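Local coordinates for peptide ABC transporter, peptide-binding protein (Enterococcus faecalis, PDB 3O6P) that is part of a family 5 solute-binding protein that probably binds extracellular peptides and hands them to an ABC transporter for import, at residues D45-A56 with M217-K228; Y161-D169 with R205-E213. All coordinates share one frame; numbering follows the deposited sequence. Where two conformers were deposited one is given.

Contact 1: D45-A56 with M217-K228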
loop_
_atom_site.group_PDB
_atom_site.type_symbol
_atom_site.label_atom_id
_atom_site.label_comp_id
_atom_site.label_asym_id
_atom_site.label_seq_id
_atom_site.Cartn_x
_atom_site.Cartn_y
_atom_site.Cartn_z
ATOM N N ASP A 45 -7.032 8.762 -16.644
ATOM C CA ASP A 45 -8.402 8.241 -16.626
ATOM C C ASP A 45 -9.191 8.738 -15.434
ATOM O O ASP A 45 -10.267 8.215 -15.149
ATOM C CB ASP A 45 -8.388 6.704 -16.630
ATOM C CG ASP A 45 -7.812 6.123 -15.347
ATOM O OD1 ASP A 45 -7.308 6.894 -14.487
ATOM O OD2 ASP A 45 -7.874 4.882 -15.182
ATOM N N GLY A 46 -8.679 9.762 -14.760
ATOM C CA GLY A 46 -9.393 10.356 -13.626
ATOM C C GLY A 46 -8.804 9.913 -12.301
ATOM O O GLY A 46 -9.138 10.462 -11.243
ATOM N N SER A 47 -7.912 8.921 -12.344
ATOM C CA SER A 47 -7.182 8.517 -11.131
ATOM C C SER A 47 -6.380 9.706 -10.626
ATOM O O SER A 47 -5.902 10.528 -11.423
ATOM C CB SER A 47 -6.220 7.361 -11.429
ATOM O OG SER A 47 -6.932 6.266 -11.995
ATOM N N ILE A 48 -6.201 9.786 -9.308
ATOM C CA ILE A 48 -5.381 10.865 -8.719
ATOM C C ILE A 48 -4.313 10.295 -7.809
ATOM O O ILE A 48 -4.389 9.129 -7.395
ATOM C CB ILE A 48 -6.247 11.901 -7.930
ATOM C CG1 ILE A 48 -6.909 11.259 -6.712
ATOM C CG2 ILE A 48 -7.278 12.530 -8.844
ATOM C CD1 ILE A 48 -7.596 12.257 -5.773
ATOM N N GLU A 49 -3.291 11.096 -7.523
ATOM C CA GLU A 49 -2.274 10.678 -6.554
ATOM C C GLU A 49 -2.906 10.235 -5.232
ATOM O O GLU A 49 -3.902 10.832 -4.798
ATOM C CB GLU A 49 -1.292 11.799 -6.293
ATOM C CG GLU A 49 -0.422 12.081 -7.485
ATOM C CD GLU A 49 0.444 13.300 -7.266
ATOM O OE1 GLU A 49 1.320 13.265 -6.397
ATOM O OE2 GLU A 49 0.240 14.307 -7.961
ATOM N N PRO A 50 -2.348 9.182 -4.605
ATOM C CA PRO A 50 -2.945 8.709 -3.345
ATOM C C PRO A 50 -2.384 9.527 -2.167
ATOM O O PRO A 50 -1.155 9.680 -2.051
ATOM C CB PRO A 50 -2.451 7.261 -3.266
ATOM C CG PRO A 50 -1.053 7.304 -3.935
ATOM C CD PRO A 50 -1.137 8.425 -4.989
ATOM N N ASN A 51 -3.245 10.061 -1.314
ATOM C CA ASN A 51 -2.755 10.678 -0.075
ATOM C C ASN A 51 -2.105 9.595 0.783
ATOM O O ASN A 51 -0.982 9.762 1.280
ATOM C CB ASN A 51 -3.903 11.309 0.701
ATOM C CG ASN A 51 -3.434 11.935 1.982
ATOM O OD1 ASN A 51 -2.832 13.019 1.961
ATOM N ND2 ASN A 51 -3.658 11.238 3.118
ATOM N N GLY A 52 -2.813 8.478 0.910
ATOM C CA GLY A 52 -2.362 7.338 1.734
ATOM C C GLY A 52 -3.170 6.125 1.334
ATOM O O GLY A 52 -3.368 5.838 0.136
ATOM N N LEU A 53 -3.629 5.390 2.339
ATOM C CA LEU A 53 -4.437 4.211 2.100
ATOM C C LEU A 53 -5.905 4.593 2.028
ATOM O O LEU A 53 -6.595 4.255 1.063
ATOM C CB LEU A 53 -4.196 3.173 3.203
ATOM C CG LEU A 53 -5.126 1.959 3.154
ATOM C CD1 LEU A 53 -4.951 1.193 1.824
ATOM C CD2 LEU A 53 -4.912 1.021 4.350
ATOM N N VAL A 54 -6.400 5.272 3.046
ATOM C CA VAL A 54 -7.832 5.650 3.032
ATOM C C VAL A 54 -7.998 6.777 1.999
ATOM O O VAL A 54 -7.227 7.750 2.033
ATOM C CB VAL A 54 -8.259 6.145 4.430
ATOM C CG1 VAL A 54 -9.672 6.747 4.400
ATOM C CG2 VAL A 54 -8.203 4.994 5.439
ATOM N N PRO A 55 -8.971 6.652 1.069
ATOM C CA PRO A 55 -9.170 7.731 0.075
ATOM C C PRO A 55 -9.475 9.080 0.697
ATOM O O PRO A 55 -10.100 9.152 1.759
ATOM C CB PRO A 55 -10.399 7.260 -0.711
ATOM C CG PRO A 55 -10.325 5.797 -0.611
ATOM C CD PRO A 55 -9.827 5.494 0.766
ATOM N N ALA A 56 -9.033 10.130 0.016
ATOM C CA ALA A 56 -9.371 11.518 0.335
ATOM C C ALA A 56 -10.797 11.843 -0.084
ATOM O O ALA A 56 -11.341 11.213 -0.985
ATOM C CB ALA A 56 -8.397 12.461 -0.368
HETATM N N MSE A 217 1.155 3.808 7.002
HETATM C CA MSE A 217 1.911 4.662 6.077
HETATM C C MSE A 217 3.304 4.946 6.592
HETATM O O MSE A 217 4.253 5.102 5.798
HETATM C CB MSE A 217 1.137 5.941 5.785
HETATM C CG MSE A 217 -0.092 5.640 4.918
HETATM SE SE MSE A 217 0.298 4.949 3.132
HETATM C CE MSE A 217 0.167 3.042 3.483
ATOM N N GLY A 218 3.444 4.971 7.925
ATOM C CA GLY A 218 4.750 5.265 8.542
ATOM C C GLY A 218 5.772 4.157 8.354
ATOM O O GLY A 218 6.966 4.429 8.309
ATOM N N ASP A 219 5.319 2.909 8.268
ATOM C CA ASP A 219 6.252 1.811 7.953
ATOM C C ASP A 219 5.961 1.214 6.567
ATOM O O ASP A 219 6.447 0.150 6.251
ATOM C CB ASP A 219 6.400 0.731 9.075
ATOM C CG ASP A 219 5.209 -0.181 9.197
ATOM O OD1 ASP A 219 4.151 0.128 8.592
ATOM O OD2 ASP A 219 5.330 -1.224 9.903
HETATM N N MSE A 220 5.183 1.944 5.754
HETATM C CA MSE A 220 4.816 1.553 4.383
HETATM C C MSE A 220 4.464 0.074 4.264
HETATM O O MSE A 220 5.034 -0.661 3.451
HETATM C CB MSE A 220 5.890 1.986 3.355
HETATM C CG MSE A 220 5.401 2.034 1.921
HETATM SE SE MSE A 220 4.043 3.389 1.632
HETATM C CE MSE A 220 5.059 4.981 2.076
ATOM N N GLY A 221 3.467 -0.344 5.034
ATOM C CA GLY A 221 3.122 -1.767 5.091
ATOM C C GLY A 221 2.480 -2.277 3.819
ATOM O O GLY A 221 2.520 -3.504 3.539
ATOM N N VAL A 222 1.880 -1.350 3.068
ATOM C CA VAL A 222 1.357 -1.576 1.728
ATOM C C VAL A 222 1.726 -0.314 0.921
ATOM O O VAL A 222 1.919 0.745 1.521
ATOM C CB VAL A 222 -0.185 -1.818 1.766
ATOM C CG1 VAL A 222 -0.923 -0.596 2.326
ATOM C CG2 VAL A 222 -0.717 -2.189 0.384
ATOM N N VAL A 223 1.844 -0.417 -0.405
ATOM C CA VAL A 223 2.331 0.702 -1.237
ATOM C C VAL A 223 1.159 1.223 -2.089
ATOM O O VAL A 223 0.882 0.664 -3.161
ATOM C CB VAL A 223 3.551 0.296 -2.129
ATOM C CG1 VAL A 223 4.013 1.506 -2.990
ATOM C CG2 VAL A 223 4.715 -0.212 -1.270
ATOM N N PRO A 224 0.435 2.255 -1.606
ATOM C CA PRO A 224 -0.671 2.807 -2.436
ATOM C C PRO A 224 -0.139 3.410 -3.722
ATOM O O PRO A 224 0.923 4.032 -3.715
ATOM C CB PRO A 224 -1.291 3.888 -1.526
ATOM C CG PRO A 224 -0.893 3.460 -0.111
ATOM C CD PRO A 224 0.536 2.953 -0.304
ATOM N N LEU A 225 -0.858 3.165 -4.817
ATOM C CA LEU A 225 -0.442 3.637 -6.135
ATOM C C LEU A 225 -1.272 4.833 -6.609
ATOM O O LEU A 225 -0.714 5.805 -7.132
ATOM C CB LEU A 225 -0.507 2.492 -7.152
ATOM C CG LEU A 225 0.402 1.298 -6.844
ATOM C CD1 LEU A 225 0.139 0.238 -7.915
ATOM C CD2 LEU A 225 1.881 1.751 -6.854
ATOM N N PHE A 226 -2.595 4.765 -6.436
ATOM C CA PHE A 226 -3.456 5.874 -6.815
ATOM C C PHE A 226 -4.829 5.699 -6.195
ATOM O O PHE A 226 -5.157 4.621 -5.685
ATOM C CB PHE A 226 -3.567 6.021 -8.357
ATOM C CG PHE A 226 -4.115 4.792 -9.075
ATOM C CD1 PHE A 226 -5.498 4.612 -9.209
ATOM C CD2 PHE A 226 -3.258 3.849 -9.660
ATOM C CE1 PHE A 226 -6.046 3.483 -9.896
ATOM C CE2 PHE A 226 -3.775 2.720 -10.350
ATOM C CZ PHE A 226 -5.183 2.538 -10.466
ATOM N N GLN A 227 -5.618 6.770 -6.230
ATOM C CA GLN A 227 -7.029 6.733 -5.819
ATOM C C GLN A 227 -7.910 7.003 -7.046
ATOM O O GLN A 227 -7.542 7.769 -7.933
ATOM C CB GLN A 227 -7.271 7.788 -4.732
ATOM C CG GLN A 227 -8.752 8.036 -4.413
ATOM C CD GLN A 227 -8.942 9.141 -3.398
ATOM O OE1 GLN A 227 -8.057 9.415 -2.563
ATOM N NE2 GLN A 227 -10.103 9.791 -3.458
ATOM N N LYS A 228 -9.066 6.356 -7.106
ATOM C CA LYS A 228 -10.007 6.622 -8.191
ATOM C C LYS A 228 -11.356 6.678 -7.505
ATOM O O LYS A 228 -11.825 5.667 -6.975
ATOM C CB LYS A 228 -9.923 5.519 -9.260
ATOM C CG LYS A 228 -10.597 5.882 -10.610
ATOM C CD LYS A 228 -10.131 4.940 -11.724
ATOM C CE LYS A 228 -10.636 5.350 -13.110
ATOM N NZ LYS A 228 -12.073 5.634 -13.084
HETATM O O HOH W 1 -5.796 10.763 -2.708
#

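Contact 2: Y161-D169 with R205-E213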
loop_
_atom_site.group_PDB
_atom_site.type_symbol
_atom_site.label_atom_id
_atom_site.label_comp_id
_atom_site.label_asym_id
_atom_site.label_seq_id
_atom_site.Cartn_x
_atom_site.Cartn_y
_atom_site.Cartn_z
ATOM N N TYR A 161 -19.398 1.528 1.991
ATOM C CA TYR A 161 -19.751 2.752 2.730
ATOM C C TYR A 161 -18.519 3.560 3.110
ATOM O O TYR A 161 -17.423 3.011 3.327
ATOM C CB TYR A 161 -20.608 2.455 3.968
ATOM C CG TYR A 161 -21.982 1.945 3.605
ATOM C CD1 TYR A 161 -23.040 2.829 3.361
ATOM C CD2 TYR A 161 -22.219 0.577 3.471
ATOM C CE1 TYR A 161 -24.306 2.359 3.011
ATOM C CE2 TYR A 161 -23.467 0.098 3.121
ATOM C CZ TYR A 161 -24.510 0.990 2.893
ATOM O OH TYR A 161 -25.752 0.503 2.547
ATOM N N ALA A 162 -18.704 4.874 3.195
ATOM C CA ALA A 162 -17.583 5.812 3.340
ATOM C C ALA A 162 -16.897 5.798 4.716
ATOM O O ALA A 162 -16.679 6.856 5.320
ATOM C CB ALA A 162 -18.046 7.235 2.977
ATOM N N ASP A 163 -16.564 4.615 5.221
ATOM C CA ASP A 163 -15.844 4.546 6.485
ATOM C C ASP A 163 -14.367 4.131 6.336
ATOM O O ASP A 163 -14.063 3.145 5.668
ATOM C CB ASP A 163 -16.542 3.644 7.491
ATOM C CG ASP A 163 -16.012 3.854 8.888
ATOM O OD1 ASP A 163 -16.442 4.828 9.576
ATOM O OD2 ASP A 163 -15.149 3.062 9.283
ATOM N N PRO A 164 -13.454 4.855 7.007
ATOM C CA PRO A 164 -12.036 4.547 6.852
ATOM C C PRO A 164 -11.684 3.117 7.272
ATOM O O PRO A 164 -10.771 2.537 6.714
ATOM C CB PRO A 164 -11.348 5.574 7.768
ATOM C CG PRO A 164 -12.339 6.681 7.881
ATOM C CD PRO A 164 -13.654 5.979 7.939
ATOM N N SER A 165 -12.435 2.535 8.214
ATOM C CA SER A 165 -12.129 1.183 8.670
ATOM C C SER A 165 -12.301 0.158 7.548
ATOM O O SER A 165 -11.698 -0.905 7.615
ATOM C CB SER A 165 -13.013 0.788 9.852
ATOM O OG SER A 165 -14.361 0.687 9.447
ATOM N N SER A 166 -13.124 0.467 6.544
ATOM C CA SER A 166 -13.308 -0.429 5.399
ATOM C C SER A 166 -11.951 -0.736 4.772
ATOM O O SER A 166 -11.698 -1.861 4.351
ATOM C CB SER A 166 -14.226 0.208 4.370
ATOM O OG SER A 166 -14.452 -0.655 3.277
ATOM N N PHE A 167 -11.084 0.271 4.712
ATOM C CA PHE A 167 -9.735 0.090 4.168
ATOM C C PHE A 167 -8.749 -0.419 5.206
ATOM O O PHE A 167 -7.942 -1.314 4.928
ATOM C CB PHE A 167 -9.230 1.415 3.600
ATOM C CG PHE A 167 -9.965 1.833 2.364
ATOM C CD1 PHE A 167 -9.428 1.564 1.094
ATOM C CD2 PHE A 167 -11.222 2.463 2.459
ATOM C CE1 PHE A 167 -10.122 1.914 -0.046
ATOM C CE2 PHE A 167 -11.909 2.843 1.315
ATOM C CZ PHE A 167 -11.360 2.548 0.051
ATOM N N LEU A 168 -8.808 0.167 6.401
ATOM C CA LEU A 168 -7.806 -0.118 7.409
ATOM C C LEU A 168 -7.920 -1.563 7.923
ATOM O O LEU A 168 -6.902 -2.217 8.150
ATOM C CB LEU A 168 -7.890 0.886 8.555
ATOM C CG LEU A 168 -7.672 2.343 8.134
ATOM C CD1 LEU A 168 -8.182 3.278 9.245
ATOM C CD2 LEU A 168 -6.168 2.615 7.852
ATOM N N ASP A 169 -9.144 -2.069 8.043
ATOM C CA ASP A 169 -9.344 -3.430 8.550
ATOM C C ASP A 169 -8.619 -4.497 7.711
ATOM O O ASP A 169 -8.248 -5.552 8.225
ATOM C CB ASP A 169 -10.838 -3.802 8.612
ATOM C CG ASP A 169 -11.585 -3.110 9.751
ATOM O OD1 ASP A 169 -10.930 -2.531 10.665
ATOM O OD2 ASP A 169 -12.849 -3.168 9.726
ATOM N N ARG A 205 -12.716 6.613 18.503
ATOM C CA ARG A 205 -12.685 5.728 17.323
ATOM C C ARG A 205 -12.007 6.437 16.134
ATOM O O ARG A 205 -11.206 5.847 15.380
ATOM C CB ARG A 205 -14.098 5.244 16.968
ATOM C CG ARG A 205 -14.122 4.378 15.720
ATOM C CD ARG A 205 -15.480 3.701 15.489
ATOM N NE ARG A 205 -15.377 2.884 14.280
ATOM C CZ ARG A 205 -15.669 3.318 13.055
ATOM N NH1 ARG A 205 -16.113 4.562 12.870
ATOM N NH2 ARG A 205 -15.530 2.506 12.009
ATOM N N TRP A 206 -12.338 7.706 15.961
ATOM C CA TRP A 206 -11.721 8.496 14.890
ATOM C C TRP A 206 -10.210 8.587 15.088
ATOM O O TRP A 206 -9.422 8.410 14.143
ATOM C CB TRP A 206 -12.336 9.905 14.876
ATOM C CG TRP A 206 -11.843 10.814 13.767
ATOM C CD1 TRP A 206 -10.942 11.841 13.885
ATOM C CD2 TRP A 206 -12.246 10.791 12.383
ATOM N NE1 TRP A 206 -10.760 12.448 12.666
ATOM C CE2 TRP A 206 -11.551 11.834 11.730
ATOM C CE3 TRP A 206 -13.134 9.994 11.637
ATOM C CZ2 TRP A 206 -11.709 12.104 10.362
ATOM C CZ3 TRP A 206 -13.304 10.278 10.272
ATOM C CH2 TRP A 206 -12.579 11.308 9.654
ATOM N N ASP A 207 -9.796 8.878 16.314
ATOM C CA ASP A 207 -8.375 8.992 16.590
ATOM C C ASP A 207 -7.656 7.640 16.420
ATOM O O ASP A 207 -6.520 7.597 15.952
ATOM C CB ASP A 207 -8.133 9.613 17.971
ATOM C CG ASP A 207 -8.363 11.127 17.994
ATOM O OD1 ASP A 207 -8.539 11.755 16.928
ATOM O OD2 ASP A 207 -8.383 11.704 19.101
ATOM N N ASP A 208 -8.322 6.543 16.792
ATOM C CA ASP A 208 -7.764 5.196 16.560
ATOM C C ASP A 208 -7.564 4.929 15.057
ATOM O O ASP A 208 -6.514 4.412 14.625
ATOM C CB ASP A 208 -8.676 4.132 17.165
ATOM C CG ASP A 208 -8.518 4.019 18.670
ATOM O OD1 ASP A 208 -7.395 4.262 19.177
ATOM O OD2 ASP A 208 -9.499 3.641 19.340
HETATM N N MSE A 209 -8.547 5.313 14.250
HETATM C CA MSE A 209 -8.431 5.086 12.811
HETATM C C MSE A 209 -7.338 5.958 12.202
HETATM O O MSE A 209 -6.567 5.483 11.355
HETATM C CB MSE A 209 -9.760 5.308 12.107
HETATM C CG MSE A 209 -10.814 4.256 12.534
HETATM SE SE MSE A 209 -12.440 4.396 11.530
HETATM C CE MSE A 209 -12.990 6.176 12.069
ATOM N N LEU A 210 -7.254 7.227 12.628
ATOM C CA LEU A 210 -6.150 8.106 12.176
ATOM C C LEU A 210 -4.782 7.521 12.527
ATOM O O LEU A 210 -3.858 7.527 11.700
ATOM C CB LEU A 210 -6.262 9.493 12.809
ATOM C CG LEU A 210 -7.325 10.420 12.232
ATOM C CD1 LEU A 210 -7.379 11.657 13.128
ATOM C CD2 LEU A 210 -6.962 10.811 10.810
ATOM N N ASN A 211 -4.655 7.026 13.757
ATOM C CA ASN A 211 -3.425 6.393 14.176
ATOM C C ASN A 211 -3.086 5.132 13.381
ATOM O O ASN A 211 -1.898 4.894 13.081
ATOM C CB ASN A 211 -3.422 6.135 15.689
ATOM C CG ASN A 211 -3.078 7.378 16.481
ATOM O OD1 ASN A 211 -2.171 8.119 16.108
ATOM N ND2 ASN A 211 -3.796 7.607 17.592
ATOM N N ALA A 212 -4.115 4.359 13.025
ATOM C CA ALA A 212 -3.924 3.190 12.157
ATOM C C ALA A 212 -3.374 3.609 10.798
ATOM O O ALA A 212 -2.351 3.075 10.330
ATOM C CB ALA A 212 -5.218 2.405 11.986
ATOM N N GLU A 213 -4.023 4.591 10.170
ATOM C CA GLU A 213 -3.530 5.093 8.862
ATOM C C GLU A 213 -2.080 5.558 8.987
ATOM O O GLU A 213 -1.251 5.214 8.159
ATOM C CB GLU A 213 -4.425 6.257 8.377
ATOM C CG GLU A 213 -3.883 7.058 7.174
ATOM C CD GLU A 213 -4.154 6.454 5.788
ATOM O OE1 GLU A 213 -4.958 5.509 5.642
ATOM O OE2 GLU A 213 -3.555 6.972 4.816
#

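Contact 1: D45-A56 with M217-K228
Ile48 and Gln227 form a single antiparallel bridge where the loop after helix 35-43 runs along strand 223-228, an outermost strand of the mixed sheet. Ile48 N donates to Gln227 O at 2.8 Å, and Gln227 N donates back to Ile48 O at 2.9 Å. Both bonds are nearly straight. The side chain of Gln227 adds a second grip. Its CG stands anti to the backbone N (chi1 169°), and the chain stays extended beside Ile48, which carries the amide on to Ala56. There Gln227 OE1 accepts from Ala56 N at 2.8 Å. Gln227 NE2 gives a longer bond of 3.1 Å to Ala56 O. Each donor is tilted out of the carbonyl plane it meets. Pro55 CB packs against the amide carbon CD of Gln227. A water accepts from Asn51 N and lies within hydrogen-bonding reach of Gln227 OE1 and Glu49 O, linking the loop to the glutamine.

Next to the bridge, the Phe226 ring meets Ser47 OG obliquely, with CD1 at 3.5 Å. Ser47 N donates to Asp45 OD1, which makes an Asx turn, and Ser47 OG donates to the same oxygen. Lys228 crosses this turn with its aliphatic part. Its NZ stays 4.8 Å from Asp45 OD2, so the two charges do not form a salt bridge.

Leu225 and Phe226 both face Gln7 of strand 5-11 in a classic beta bulge. Pro50 packs on this bulge, with CD 3.4 Å from Leu225 O and CB against Pro224 CB. Farther along, the bent side chain of Met217, a selenomethionine, lays SE on Gly52 CA at 3.8 Å.

Leu225 O is buried here without a polar partner. The Gln227 amide, in contrast, is bonded at both its oxygen and its nitrogen, which fixes its rotation and ties two parts of one loop to the strand.

Contact 2: Y161-D169 with R205-E213
Asp163 holds CG trans to its main-chain nitrogen (chi1 -165°), and Arg205 does the same (chi1 177°) with a chain extended as far as NE. The two side chains come from opposite directions and meet in a salt bridge. Arg205 NH2 donates to Asp163 OD2 at 2.8 Å. Arg205 NH1 makes only a weak bond to Asp163 OD1, at 3.3 Å. The carboxylate and guanidinium planes are 25° apart, and OD2 is met from above its own plane.

The same OD2 takes a capping bond from Ser165 N at 3.0 Å, ahead of the turn that leads into helix 165-168. Ser165 OG makes a short bond of 2.5 Å to this oxygen. Arg205 NE donates to Ala194 O of helix 185-195, a second hold on the guanidinium.

SE of Met209, a selenomethionine, sits over one face of the guanidinium, offset toward the rim, and touches Pro164 CB at 4.1 Å. One turn on, Leu168 fits against helix 202-218. Its CD1 meets Met209 CB at 3.8 Å and also Ala212 CB, while CD2 reaches Glu213. The carboxylate of Glu213 turns to the backbone N of Leu53 and Val54.

Three donors converge on Asp163 OD2, which would favour a charged carboxylate and lets one aspartate serve both the capping bond and the salt bridge.

From the N terminus, the chain runs through strand 5-11 and helices 23-31 and 35-43 to the loop 45-56. Contact 1 joins this loop to 217-228 near the C terminus and so closes a loop of 160 residues. Contact 2 is nested inside it, closing a shorter loop that contains helix 185-195. Both contacts use helix 202-218, and their centres lie about 14 Å apart. They also touch directly, through Pro55 on Phe167 and through Glu213, whose carboxylate reaches from contact 2 into the 45-56 loop. Together they tie the sheet edge, the 45-56 loop and the short helix 165-168 to helix 202-218.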